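PDB 3DUW: O-methyltransferase, putative from Bacillus cereus, which probably transfers the methyl group of S-adenosylmethionine to hydroxyl groups of its substrates, and binds the product S-adenosyl-L-homocysteine. Local coordinates for residues 57-66 with 132-141. Residues are numbered along the deposited sequence; the frame is centred on the assembly and turned at random.
With SAH (S-adenosyl-L-homocysteine), chain C.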
loop_
_atom_site.group_PDB
_atom_site.type_symbol
_atom_site.label_atom_id
_atom_site.label_comp_id
_atom_site.label_asym_id
_atom_site.label_seq_id
_atom_site.Cartn_x
_atom_site.Cartn_y
_atom_site.Cartn_z
ATOM N N GLN A 57 9.157 -3.012 -5.868
ATOM C CA GLN A 57 9.656 -4.377 -5.839
ATOM C C GLN A 57 10.644 -4.629 -6.968
ATOM O O GLN A 57 11.500 -5.506 -6.864
ATOM C CB GLN A 57 8.519 -5.384 -5.976
ATOM C CG GLN A 57 9.049 -6.789 -6.221
ATOM C CD GLN A 57 7.972 -7.822 -6.390
ATOM O OE1 GLN A 57 7.023 -7.628 -7.150
ATOM N NE2 GLN A 57 8.118 -8.945 -5.691
ATOM N N GLY A 58 10.522 -3.861 -8.045
ATOM C CA GLY A 58 11.399 -4.066 -9.182
ATOM C C GLY A 58 10.966 -5.345 -9.874
ATOM O O GLY A 58 11.791 -6.116 -10.366
ATOM N N ALA A 59 9.655 -5.573 -9.901
ATOM C CA ALA A 59 9.090 -6.766 -10.519
ATOM C C ALA A 59 9.438 -6.834 -11.994
ATOM O O ALA A 59 9.496 -5.811 -12.675
ATOM C CB ALA A 59 7.576 -6.783 -10.341
ATOM N N ARG A 60 9.654 -8.052 -12.481
ATOM C CA ARG A 60 10.002 -8.268 -13.875
ATOM C C ARG A 60 9.034 -9.236 -14.548
ATOM O O ARG A 60 8.971 -9.300 -15.774
ATOM C CB ARG A 60 11.434 -8.803 -13.971
ATOM C CG ARG A 60 11.974 -8.898 -15.385
ATOM C CD ARG A 60 13.403 -8.377 -15.460
ATOM N NE ARG A 60 14.298 -9.066 -14.535
ATOM C CZ ARG A 60 15.589 -8.776 -14.394
ATOM N NH1 ARG A 60 16.138 -7.810 -15.117
ATOM N NH2 ARG A 60 16.334 -9.457 -13.533
ATOM N N ASN A 61 8.278 -9.985 -13.750
ATOM C CA ASN A 61 7.329 -10.953 -14.299
ATOM C C ASN A 61 6.024 -10.898 -13.508
ATOM O O ASN A 61 5.912 -11.461 -12.420
ATOM C CB ASN A 61 7.940 -12.354 -14.251
ATOM C CG ASN A 61 7.190 -13.346 -15.111
ATOM O OD1 ASN A 61 6.680 -12.998 -16.174
ATOM N ND2 ASN A 61 7.139 -14.596 -14.667
ATOM N N ILE A 62 5.038 -10.221 -14.083
ATOM C CA ILE A 62 3.746 -10.015 -13.444
ATOM C C ILE A 62 2.629 -10.905 -13.959
ATOM O O ILE A 62 2.491 -11.113 -15.161
ATOM C CB ILE A 62 3.289 -8.544 -13.625
ATOM C CG1 ILE A 62 4.347 -7.590 -13.072
ATOM C CG2 ILE A 62 1.947 -8.324 -12.944
ATOM C CD1 ILE A 62 4.027 -6.123 -13.303
ATOM N N LEU A 63 1.825 -11.415 -13.031
ATOM C CA LEU A 63 0.677 -12.245 -13.364
ATOM C C LEU A 63 -0.563 -11.527 -12.848
ATOM O O LEU A 63 -0.634 -11.179 -11.670
ATOM C CB LEU A 63 0.773 -13.622 -12.698
ATOM C CG LEU A 63 -0.487 -14.493 -12.784
ATOM C CD1 LEU A 63 -0.773 -14.847 -14.239
ATOM C CD2 LEU A 63 -0.297 -15.761 -11.962
ATOM N N GLU A 64 -1.516 -11.280 -13.739
ATOM C CA GLU A 64 -2.764 -10.628 -13.363
ATOM C C GLU A 64 -3.921 -11.558 -13.684
ATOM O O GLU A 64 -3.952 -12.176 -14.751
ATOM C CB GLU A 64 -2.950 -9.318 -14.129
ATOM C CG GLU A 64 -4.307 -8.671 -13.906
ATOM C CD GLU A 64 -4.428 -7.357 -14.632
ATOM O OE1 GLU A 64 -4.448 -7.369 -15.883
ATOM O OE2 GLU A 64 -4.488 -6.310 -13.953
ATOM N N ILE A 65 -4.860 -11.676 -12.750
ATOM C CA ILE A 65 -6.033 -12.513 -12.950
ATOM C C ILE A 65 -7.235 -11.571 -12.952
ATOM O O ILE A 65 -7.602 -11.012 -11.918
ATOM C CB ILE A 65 -6.175 -13.565 -11.823
ATOM C CG1 ILE A 65 -4.858 -14.336 -11.663
ATOM C CG2 ILE A 65 -7.308 -14.524 -12.156
ATOM C CD1 ILE A 65 -4.874 -15.386 -10.555
ATOM N N GLY A 66 -7.826 -11.386 -14.132
ATOM C CA GLY A 66 -8.964 -10.492 -14.288
ATOM C C GLY A 66 -8.507 -9.245 -15.039
ATOM O O GLY A 66 -8.056 -8.278 -14.424
ATOM N N GLU A 132 8.592 -18.434 -16.173
ATOM C CA GLU A 132 9.436 -18.226 -15.010
ATOM C C GLU A 132 8.501 -17.861 -13.864
ATOM O O GLU A 132 7.349 -17.484 -14.093
ATOM C CB GLU A 132 10.418 -17.081 -15.264
ATOM C CG GLU A 132 11.293 -17.285 -16.484
ATOM C CD GLU A 132 12.043 -18.599 -16.441
ATOM O OE1 GLU A 132 12.845 -18.794 -15.503
ATOM O OE2 GLU A 132 11.827 -19.441 -17.339
ATOM N N PRO A 133 8.971 -17.988 -12.615
ATOM C CA PRO A 133 8.102 -17.639 -11.488
ATOM C C PRO A 133 7.687 -16.175 -11.590
ATOM O O PRO A 133 8.438 -15.348 -12.104
ATOM C CB PRO A 133 8.992 -17.895 -10.277
ATOM C CG PRO A 133 9.862 -19.026 -10.738
ATOM C CD PRO A 133 10.226 -18.599 -12.143
ATOM N N PHE A 134 6.488 -15.866 -11.112
ATOM C CA PHE A 134 5.989 -14.497 -11.138
ATOM C C PHE A 134 6.382 -13.782 -9.850
ATOM O O PHE A 134 6.209 -14.325 -8.754
ATOM C CB PHE A 134 4.472 -14.508 -11.308
ATOM C CG PHE A 134 4.025 -15.038 -12.638
ATOM C CD1 PHE A 134 4.159 -14.265 -13.787
ATOM C CD2 PHE A 134 3.505 -16.324 -12.752
ATOM C CE1 PHE A 134 3.784 -14.765 -15.033
ATOM C CE2 PHE A 134 3.126 -16.835 -13.992
ATOM C CZ PHE A 134 3.266 -16.054 -15.135
ATOM N N ASP A 135 6.918 -12.572 -9.991
ATOM C CA ASP A 135 7.362 -11.779 -8.847
ATOM C C ASP A 135 6.259 -10.909 -8.253
ATOM O O ASP A 135 6.382 -10.446 -7.122
ATOM C CB ASP A 135 8.521 -10.850 -9.240
ATOM C CG ASP A 135 9.485 -11.482 -10.220
ATOM O OD1 ASP A 135 9.985 -12.589 -9.939
ATOM O OD2 ASP A 135 9.749 -10.859 -11.271
ATOM N N PHE A 136 5.195 -10.681 -9.017
ATOM C CA PHE A 136 4.093 -9.834 -8.568
ATOM C C PHE A 136 2.809 -10.418 -9.150
ATOM O O PHE A 136 2.712 -10.635 -10.357
ATOM C CB PHE A 136 4.332 -8.407 -9.074
ATOM C CG PHE A 136 3.429 -7.374 -8.468
ATOM C CD1 PHE A 136 2.096 -7.271 -8.858
ATOM C CD2 PHE A 136 3.919 -6.481 -7.523
ATOM C CE1 PHE A 136 1.267 -6.289 -8.316
ATOM C CE2 PHE A 136 3.097 -5.498 -6.976
ATOM C CZ PHE A 136 1.769 -5.403 -7.375
ATOM N N ILE A 137 1.826 -10.673 -8.291
ATOM C CA ILE A 137 0.566 -11.266 -8.726
ATOM C C ILE A 137 -0.628 -10.446 -8.240
ATOM O O ILE A 137 -0.768 -10.182 -7.040
ATOM C CB ILE A 137 0.457 -12.717 -8.200
ATOM C CG1 ILE A 137 1.691 -13.513 -8.646
ATOM C CG2 ILE A 137 -0.819 -13.372 -8.705
ATOM C CD1 ILE A 137 1.775 -14.906 -8.071
ATOM N N PHE A 138 -1.479 -10.042 -9.179
ATOM C CA PHE A 138 -2.661 -9.241 -8.872
ATOM C C PHE A 138 -3.899 -10.092 -9.116
ATOM O O PHE A 138 -4.176 -10.485 -10.250
ATOM C CB PHE A 138 -2.685 -7.986 -9.757
ATOM C CG PHE A 138 -3.841 -7.055 -9.482
ATOM C CD1 PHE A 138 -4.204 -6.735 -8.177
ATOM C CD2 PHE A 138 -4.546 -6.473 -10.532
ATOM C CE1 PHE A 138 -5.256 -5.847 -7.923
ATOM C CE2 PHE A 138 -5.595 -5.587 -10.287
ATOM C CZ PHE A 138 -5.950 -5.274 -8.980
ATOM N N ILE A 139 -4.621 -10.395 -8.043
ATOM C CA ILE A 139 -5.829 -11.208 -8.123
ATOM C C ILE A 139 -7.026 -10.268 -8.128
ATOM O O ILE A 139 -7.356 -9.657 -7.108
ATOM C CB ILE A 139 -5.908 -12.181 -6.933
ATOM C CG1 ILE A 139 -4.627 -13.019 -6.875
ATOM C CG2 ILE A 139 -7.123 -13.079 -7.078
ATOM C CD1 ILE A 139 -4.555 -13.977 -5.702
ATOM N N ASP A 140 -7.677 -10.163 -9.283
ATOM C CA ASP A 140 -8.798 -9.246 -9.441
ATOM C C ASP A 140 -9.830 -9.742 -10.453
ATOM O O ASP A 140 -10.231 -9.004 -11.355
ATOM C CB ASP A 140 -8.249 -7.880 -9.871
ATOM C CG ASP A 140 -9.269 -6.770 -9.767
ATOM O OD1 ASP A 140 -10.154 -6.845 -8.894
ATOM O OD2 ASP A 140 -9.168 -5.803 -10.550
ATOM N N ALA A 141 -10.267 -10.986 -10.291
ATOM C CA ALA A 141 -11.252 -11.569 -11.194
ATOM C C ALA A 141 -12.531 -11.905 -10.430
ATOM O O ALA A 141 -13.108 -11.038 -9.771
ATOM C CB ALA A 141 -10.668 -12.819 -11.851
HETATM N N SAH C . -8.411 -5.632 -12.735
HETATM C CA SAH C . -9.133 -5.020 -13.911
HETATM C CB SAH C . -10.592 -5.324 -13.847
HETATM C CG SAH C . -11.014 -6.774 -13.877
HETATM S SD SAH C . -12.812 -6.881 -13.476
HETATM C C SAH C . -8.955 -3.467 -13.823
HETATM O O SAH C . -8.368 -2.993 -12.847
HETATM O OXT SAH C . -9.436 -2.777 -14.792
HETATM C "C5'" SAH C . -12.947 -8.607 -13.236
HETATM C "C4'" SAH C . -12.669 -9.415 -14.594
HETATM O "O4'" SAH C . -12.814 -10.763 -14.149
HETATM C "C3'" SAH C . -13.712 -9.281 -15.693
HETATM O "O3'" SAH C . -13.146 -8.793 -16.913
HETATM C "C2'" SAH C . -14.299 -10.745 -15.793
HETATM O "O2'" SAH C . -14.761 -11.070 -17.096
HETATM C "C1'" SAH C . -13.131 -11.583 -15.315
HETATM N N9 SAH C . -13.398 -12.834 -14.911
HETATM C C8 SAH C . -14.454 -13.394 -14.213
HETATM N N7 SAH C . -14.362 -14.669 -14.002
HETATM C C5 SAH C . -13.131 -15.034 -14.602
HETATM C C6 SAH C . -12.467 -16.311 -14.701
HETATM N N6 SAH C . -12.959 -17.450 -14.195
HETATM N N1 SAH C . -11.267 -16.290 -15.364
HETATM C C2 SAH C . -10.726 -15.155 -15.897
HETATM N N3 SAH C . -11.331 -13.917 -15.824
HETATM C C4 SAH C . -12.527 -13.932 -15.165
#
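Leu63 lays its CB over one face of the Phe134 ring, a CH-pi contact with 3.7 Å from CB to the ring centroid, while the carbonyl oxygen of Glu132 sits above the centre of the opposite face. The amide plane of Asn61 is tilted 22° against that of the same ring; with CG anti to the backbone N (chi1 -165°), it sends ND2 to Pro133 O at 3.0 Å. That bond is straight at the hydrogen but reaches the oxygen from well above its carbonyl plane. Asp135 points toward residues 57-66, where OD2, through its anti lone pair, accepts a hydrogen bond from Arg60 N at 3.1 Å and a weak one from Asn61 N; OD1 forms a salt bridge with Arg158. The extended Gln57 side chain brings NE2 to 2.7 Å from Asp135 O and sets OE1 at the edge of the Phe136 ring. Beyond this, strands 61-65 and 136-139 run parallel, 9° apart, as central neighbours in the 3-2-1-4-5-7-6 sheet of the Rossmann-like class I methyltransferase fold. Asp135 N hydrogen-bonds to Asn61 O, and the regular ladder of backbone hydrogen bonds follows with Leu63 N to Phe136 O, Phe138 N to Leu63 O and Ile65 N to Phe138 O. Ile62, Glu64, Phe136 and Phe138 occupy one face, with Leu76 of helix 71-77 against the last three; Leu63, Ile65, Ile137 and Ile139 occupy the other. Glu64 OE2 meets the edge of the Phe138 ring, 3.4 Å from CD2, and is also hydrogen-bonded to Ser72, itself a ligand-binding residue. At the carboxyl ends of the strands, the amino group of S-adenosyl-L-homocysteine hydrogen-bonds to Gly66 O; its contact with Asp140 OD2 is too short for the bond length to be trusted.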